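Local coordinates for Two-component system sensor histidine kinase (Bacteroides thetaiotaomicron, PDB 3OTT), which probably senses saccharides outside the cell and passes the signal through histidine autophosphorylation to its own DNA-binding transcription regulator part, at residues L115-L120 / R131-F136; N141-N146 / G166-I171. One frame throughout, in Å; residues are numbered along the deposited sequence.

Contact 1 (L115-L120 / R131-F136)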
# COMPACT_ATOMS: atom_id res chain seq x y z
N LEU B 115 -6.58 15.64 -17.37
CA LEU B 115 -5.79 16.81 -16.99
C LEU B 115 -6.66 18.09 -17.06
O LEU B 115 -7.20 18.43 -18.12
CB LEU B 115 -4.60 16.97 -17.94
CG LEU B 115 -3.57 18.07 -17.68
CD1 LEU B 115 -2.82 17.90 -16.34
CD2 LEU B 115 -2.58 18.24 -18.78
N TRP B 116 -6.79 18.76 -15.91
CA TRP B 116 -7.46 20.03 -15.77
C TRP B 116 -6.46 21.16 -16.14
O TRP B 116 -5.32 21.17 -15.67
CB TRP B 116 -7.93 20.23 -14.31
CG TRP B 116 -9.15 19.41 -13.91
CD1 TRP B 116 -9.16 18.10 -13.51
CD2 TRP B 116 -10.53 19.84 -13.92
NE1 TRP B 116 -10.45 17.69 -13.25
CE2 TRP B 116 -11.31 18.74 -13.46
CE3 TRP B 116 -11.18 21.05 -14.20
CZ2 TRP B 116 -12.72 18.80 -13.32
CZ3 TRP B 116 -12.60 21.11 -14.08
CH2 TRP B 116 -13.34 19.98 -13.64
N LEU B 117 -6.93 22.14 -16.93
CA LEU B 117 -6.14 23.25 -17.43
C LEU B 117 -6.87 24.50 -17.04
O LEU B 117 -8.06 24.66 -17.37
CB LEU B 117 -6.06 23.23 -18.99
CG LEU B 117 -5.60 21.92 -19.66
CD1 LEU B 117 -5.67 21.91 -21.22
CD2 LEU B 117 -4.15 21.56 -19.14
N GLY B 118 -6.16 25.39 -16.36
CA GLY B 118 -6.65 26.73 -16.10
C GLY B 118 -5.87 27.78 -16.91
O GLY B 118 -4.63 27.80 -16.88
N ALA B 119 -6.60 28.68 -17.55
CA ALA B 119 -6.01 29.66 -18.44
C ALA B 119 -6.54 31.07 -18.17
O ALA B 119 -7.46 31.27 -17.38
CB ALA B 119 -6.27 29.26 -19.93
N LEU B 120 -5.93 32.06 -18.81
CA LEU B 120 -6.32 33.44 -18.62
C LEU B 120 -7.74 33.67 -19.07
O LEU B 120 -8.41 34.57 -18.53
CB LEU B 120 -5.39 34.41 -19.35
CG LEU B 120 -4.08 34.75 -18.61
CD1 LEU B 120 -3.42 36.01 -19.21
CD2 LEU B 120 -4.27 34.91 -17.08
N ARG B 131 -8.14 12.15 -25.88
CA ARG B 131 -7.68 13.46 -26.32
C ARG B 131 -8.85 14.50 -26.46
O ARG B 131 -8.76 15.48 -27.22
CB ARG B 131 -6.74 13.33 -27.56
CG ARG B 131 -5.43 12.45 -27.27
CD ARG B 131 -4.31 12.39 -28.43
NE ARG B 131 -2.93 12.49 -27.89
CZ ARG B 131 -1.97 11.53 -27.87
NH1 ARG B 131 -2.16 10.31 -28.42
NH2 ARG B 131 -0.77 11.80 -27.31
N LYS B 132 -9.93 14.28 -25.72
CA LYS B 132 -11.06 15.25 -25.73
C LYS B 132 -10.83 16.48 -24.83
O LYS B 132 -10.45 16.34 -23.68
CB LYS B 132 -12.40 14.60 -25.37
CG LYS B 132 -13.60 15.66 -25.36
CD LYS B 132 -15.03 15.09 -25.28
CE LYS B 132 -15.52 14.42 -26.61
NZ LYS B 132 -15.48 15.26 -27.90
N LEU B 133 -11.05 17.66 -25.37
CA LEU B 133 -10.91 18.92 -24.67
C LEU B 133 -12.29 19.46 -24.47
O LEU B 133 -13.06 19.57 -25.42
CB LEU B 133 -10.10 19.91 -25.53
CG LEU B 133 -9.72 21.24 -24.84
CD1 LEU B 133 -8.68 20.97 -23.78
CD2 LEU B 133 -9.16 22.20 -25.91
N THR B 134 -12.61 19.75 -23.21
CA THR B 134 -13.93 20.13 -22.78
C THR B 134 -13.75 21.42 -22.05
O THR B 134 -12.83 21.55 -21.26
CB THR B 134 -14.52 19.14 -21.75
OG1 THR B 134 -14.79 17.88 -22.37
CG2 THR B 134 -15.80 19.69 -21.16
N SER B 135 -14.67 22.35 -22.27
CA SER B 135 -14.57 23.68 -21.77
C SER B 135 -15.56 23.89 -20.67
O SER B 135 -16.63 23.33 -20.71
CB SER B 135 -14.89 24.63 -22.92
OG SER B 135 -14.98 25.96 -22.46
N PHE B 136 -15.19 24.70 -19.69
CA PHE B 136 -16.06 25.06 -18.59
C PHE B 136 -16.12 26.54 -18.49
O PHE B 136 -15.08 27.23 -18.53
CB PHE B 136 -15.53 24.51 -17.27
CG PHE B 136 -15.57 23.02 -17.21
CD1 PHE B 136 -14.49 22.27 -17.67
CD2 PHE B 136 -16.72 22.38 -16.78
CE1 PHE B 136 -14.55 20.91 -17.69
CE2 PHE B 136 -16.76 21.00 -16.77
CZ PHE B 136 -15.69 20.28 -17.21

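Contact 2 (N141-N146 / G166-I171)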
# COMPACT_ATOMS: atom_id res chain seq x y z
N ASN B 141 -21.56 26.86 -16.53
CA ASN B 141 -21.15 26.07 -15.36
C ASN B 141 -21.16 26.80 -13.98
O ASN B 141 -20.96 26.16 -12.95
CB ASN B 141 -19.85 25.31 -15.62
CG ASN B 141 -19.83 24.62 -17.01
OD1 ASN B 141 -19.54 25.26 -18.04
ND2 ASN B 141 -20.11 23.31 -17.03
N GLY B 142 -21.46 28.10 -13.98
CA GLY B 142 -21.50 28.90 -12.73
C GLY B 142 -20.10 29.20 -12.20
O GLY B 142 -19.91 29.39 -10.99
N LEU B 143 -19.09 29.21 -13.06
CA LEU B 143 -17.77 29.67 -12.62
C LEU B 143 -17.85 31.12 -12.17
O LEU B 143 -18.60 31.90 -12.75
CB LEU B 143 -16.75 29.52 -13.73
CG LEU B 143 -16.06 28.17 -13.88
CD1 LEU B 143 -15.08 28.30 -15.02
CD2 LEU B 143 -15.33 27.79 -12.58
N PRO B 144 -17.12 31.51 -11.10
CA PRO B 144 -17.26 32.94 -10.73
C PRO B 144 -16.55 33.86 -11.76
O PRO B 144 -16.97 35.00 -11.96
CB PRO B 144 -16.65 33.02 -9.30
CG PRO B 144 -15.86 31.76 -9.13
CD PRO B 144 -16.40 30.72 -10.08
N ASN B 145 -15.55 33.33 -12.46
CA ASN B 145 -14.78 34.10 -13.45
C ASN B 145 -14.09 33.06 -14.37
O ASN B 145 -13.95 31.92 -13.97
CB ASN B 145 -13.83 35.07 -12.72
CG ASN B 145 -13.20 36.11 -13.64
OD1 ASN B 145 -12.26 35.80 -14.38
ND2 ASN B 145 -13.69 37.36 -13.58
N ASN B 146 -13.78 33.41 -15.62
CA ASN B 146 -13.07 32.54 -16.58
C ASN B 146 -11.55 32.66 -16.49
O ASN B 146 -10.85 31.87 -17.11
CB ASN B 146 -13.49 32.88 -18.02
CG ASN B 146 -14.98 32.59 -18.27
OD1 ASN B 146 -15.50 31.50 -17.92
ND2 ASN B 146 -15.70 33.58 -18.85
N GLY B 166 -12.40 34.73 -6.92
CA GLY B 166 -12.82 33.84 -5.83
C GLY B 166 -12.65 32.34 -6.06
O GLY B 166 -12.13 31.89 -7.10
N LEU B 167 -13.12 31.59 -5.07
CA LEU B 167 -12.92 30.16 -5.02
C LEU B 167 -14.23 29.43 -5.22
O LEU B 167 -15.28 29.81 -4.70
CB LEU B 167 -12.37 29.81 -3.66
CG LEU B 167 -12.00 28.36 -3.38
CD1 LEU B 167 -10.78 27.90 -4.16
CD2 LEU B 167 -11.79 28.23 -1.88
N CYS B 168 -14.14 28.33 -5.94
CA CYS B 168 -15.26 27.50 -6.12
C CYS B 168 -14.79 26.06 -6.20
O CYS B 168 -13.60 25.77 -6.23
CB CYS B 168 -15.98 27.93 -7.37
SG CYS B 168 -15.14 27.59 -8.88
N ARG B 169 -15.76 25.16 -6.24
CA ARG B 169 -15.52 23.75 -6.15
C ARG B 169 -16.37 23.00 -7.16
O ARG B 169 -17.58 23.17 -7.19
CB ARG B 169 -15.84 23.24 -4.75
CG ARG B 169 -15.69 21.74 -4.66
CD ARG B 169 -15.84 21.21 -3.24
NE ARG B 169 -17.08 21.62 -2.59
CZ ARG B 169 -17.23 21.65 -1.27
NH1 ARG B 169 -16.23 21.31 -0.45
NH2 ARG B 169 -18.38 22.05 -0.76
N TYR B 170 -15.76 22.11 -7.94
CA TYR B 170 -16.55 21.38 -8.93
C TYR B 170 -17.61 20.43 -8.36
O TYR B 170 -17.36 19.70 -7.39
CB TYR B 170 -15.62 20.56 -9.78
CG TYR B 170 -16.23 19.91 -10.97
CD1 TYR B 170 -17.06 20.61 -11.83
CD2 TYR B 170 -15.94 18.59 -11.24
CE1 TYR B 170 -17.59 19.97 -12.97
CE2 TYR B 170 -16.41 17.96 -12.37
CZ TYR B 170 -17.24 18.63 -13.22
OH TYR B 170 -17.72 17.96 -14.34
N ILE B 171 -18.77 20.42 -9.01
CA ILE B 171 -19.86 19.51 -8.67
C ILE B 171 -20.04 18.48 -9.80
O ILE B 171 -20.69 18.76 -10.80
CB ILE B 171 -21.19 20.27 -8.42
CG1 ILE B 171 -20.93 21.52 -7.54
CG2 ILE B 171 -22.24 19.31 -7.83
CD1 ILE B 171 -22.17 22.59 -7.44

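Contact 1 (L115-L120 / R131-F136)
W116 and F136 stand on the second and fourth strands of one four-stranded antiparallel blade in the first of the two beta-propellers of the extracellular region, and their rings meet on the same face of its sheet. Strand 122-127 runs between the two segments and keeps W116 CA and T134 CA 9.5 Å apart, so only side chains can bridge the gap. The rings are nearly parallel, their planes at 24°, but slid so far apart that they scarcely overlap: the centroid of the six-membered ring of W116 lies 5.3 Å from that of F136. The nearest atoms are W116 CZ3 and F136 CE1 at 4.1 Å, the tryptophan corner lying above one face of the phenylalanine, near its rim. Both side chains leave their strands with CG anti to the carbonyl carbon, and both pack on T125 of the intervening strand. The indole N-H is not spent on this contact, for W116 NE1 is hydrogen-bonded to Q111 OE1 on strand 105-111.

On the other face of the sheet, L117 and L133 reach across the same strand and touch by single methyls, L117 CD1 to L133 CD1 at 4.1 Å, the side chains crossing at about a right angle. Here the leucines turn differently: CG of L133 is anti to the backbone N (chi1 -173°), whereas CG of L117 lies beside it. Apolar pairs thus bridge both faces between the second and fourth strands, as in the four-stranded antiparallel blades of a beta-propeller, whose faces pack against the neighbouring blades.

Contact 2 (N141-N146 / G166-I171)
The carbonyl oxygen G166 O accepts a hydrogen bond from T163 OG1 at the turn joining strands 159-163 and 166-171, and the ring of P144 lies beside it with P144 CG at 4.2 Å. G166 has a backbone with phi 108°, a conformation suited to glycine. No hydrogen bond links the two segments; apart from the proline beside the carbonyl, the contact is made around the sulfur of C168. P144 CD comes up on the flank of the cysteine, 3.6 Å from C168 SG and 3.9 Å from C168 CB, at nearly a right angle to the CB-SG bond. L143 CD2 arrives from another side, more nearly beyond the end of that bond, and sits 3.7 Å from C168 SG. P144 CD and L143 CD2 are themselves 4.0 Å apart, so two consecutive residues of the loop offer the sulfur adjoining apolar carbons. The cysteine meets both because SG lies between the backbone N and the carbonyl carbon (chi1 70°), with its CB directed at the loop. With chi2 -179°, CD1 of L143 continues the chain away from the cysteine, and the other branch, CD2, is the methyl on the sulfur.

G142, with positive phi, ends the helical run. Just before it, N141 OD1 accepts from D137 N while N141 ND2 donates to G175 O, tying the helix end to the loop before strand 176-180. F177 of strand 176-180 packs against both L143 and C168, and V161 of strand 159-163 also touches C168. The loop from helix 138-141 to strand 148-153 therefore lies over one face of the third strand of its blade, which is flanked by strands 159-163 and 176-180.

The two contacts occupy successive propeller blades, contact 1 within the blade that runs from strand 105-111 to strand 133-136 and contact 2 where the chain enters the next, from strand 148-153 to strand 176-180. Contact 1 is the more buried, built from aromatic and leucine side chains spanning a sheet; contact 2 is partly buried and sets a proline and a leucine of an irregular loop against a cysteine. They touch directly: Y170 meets W116 edge-to-face, its CD2 3.8 Å from W116 CH2, and F136 O lies 3.7 Å from L143 CD1. R131, which starts segment 131-136 but takes no part in the contact, is hydrogen-bonded to Y422 of the second subunit, whereas no other chain touches contact 2.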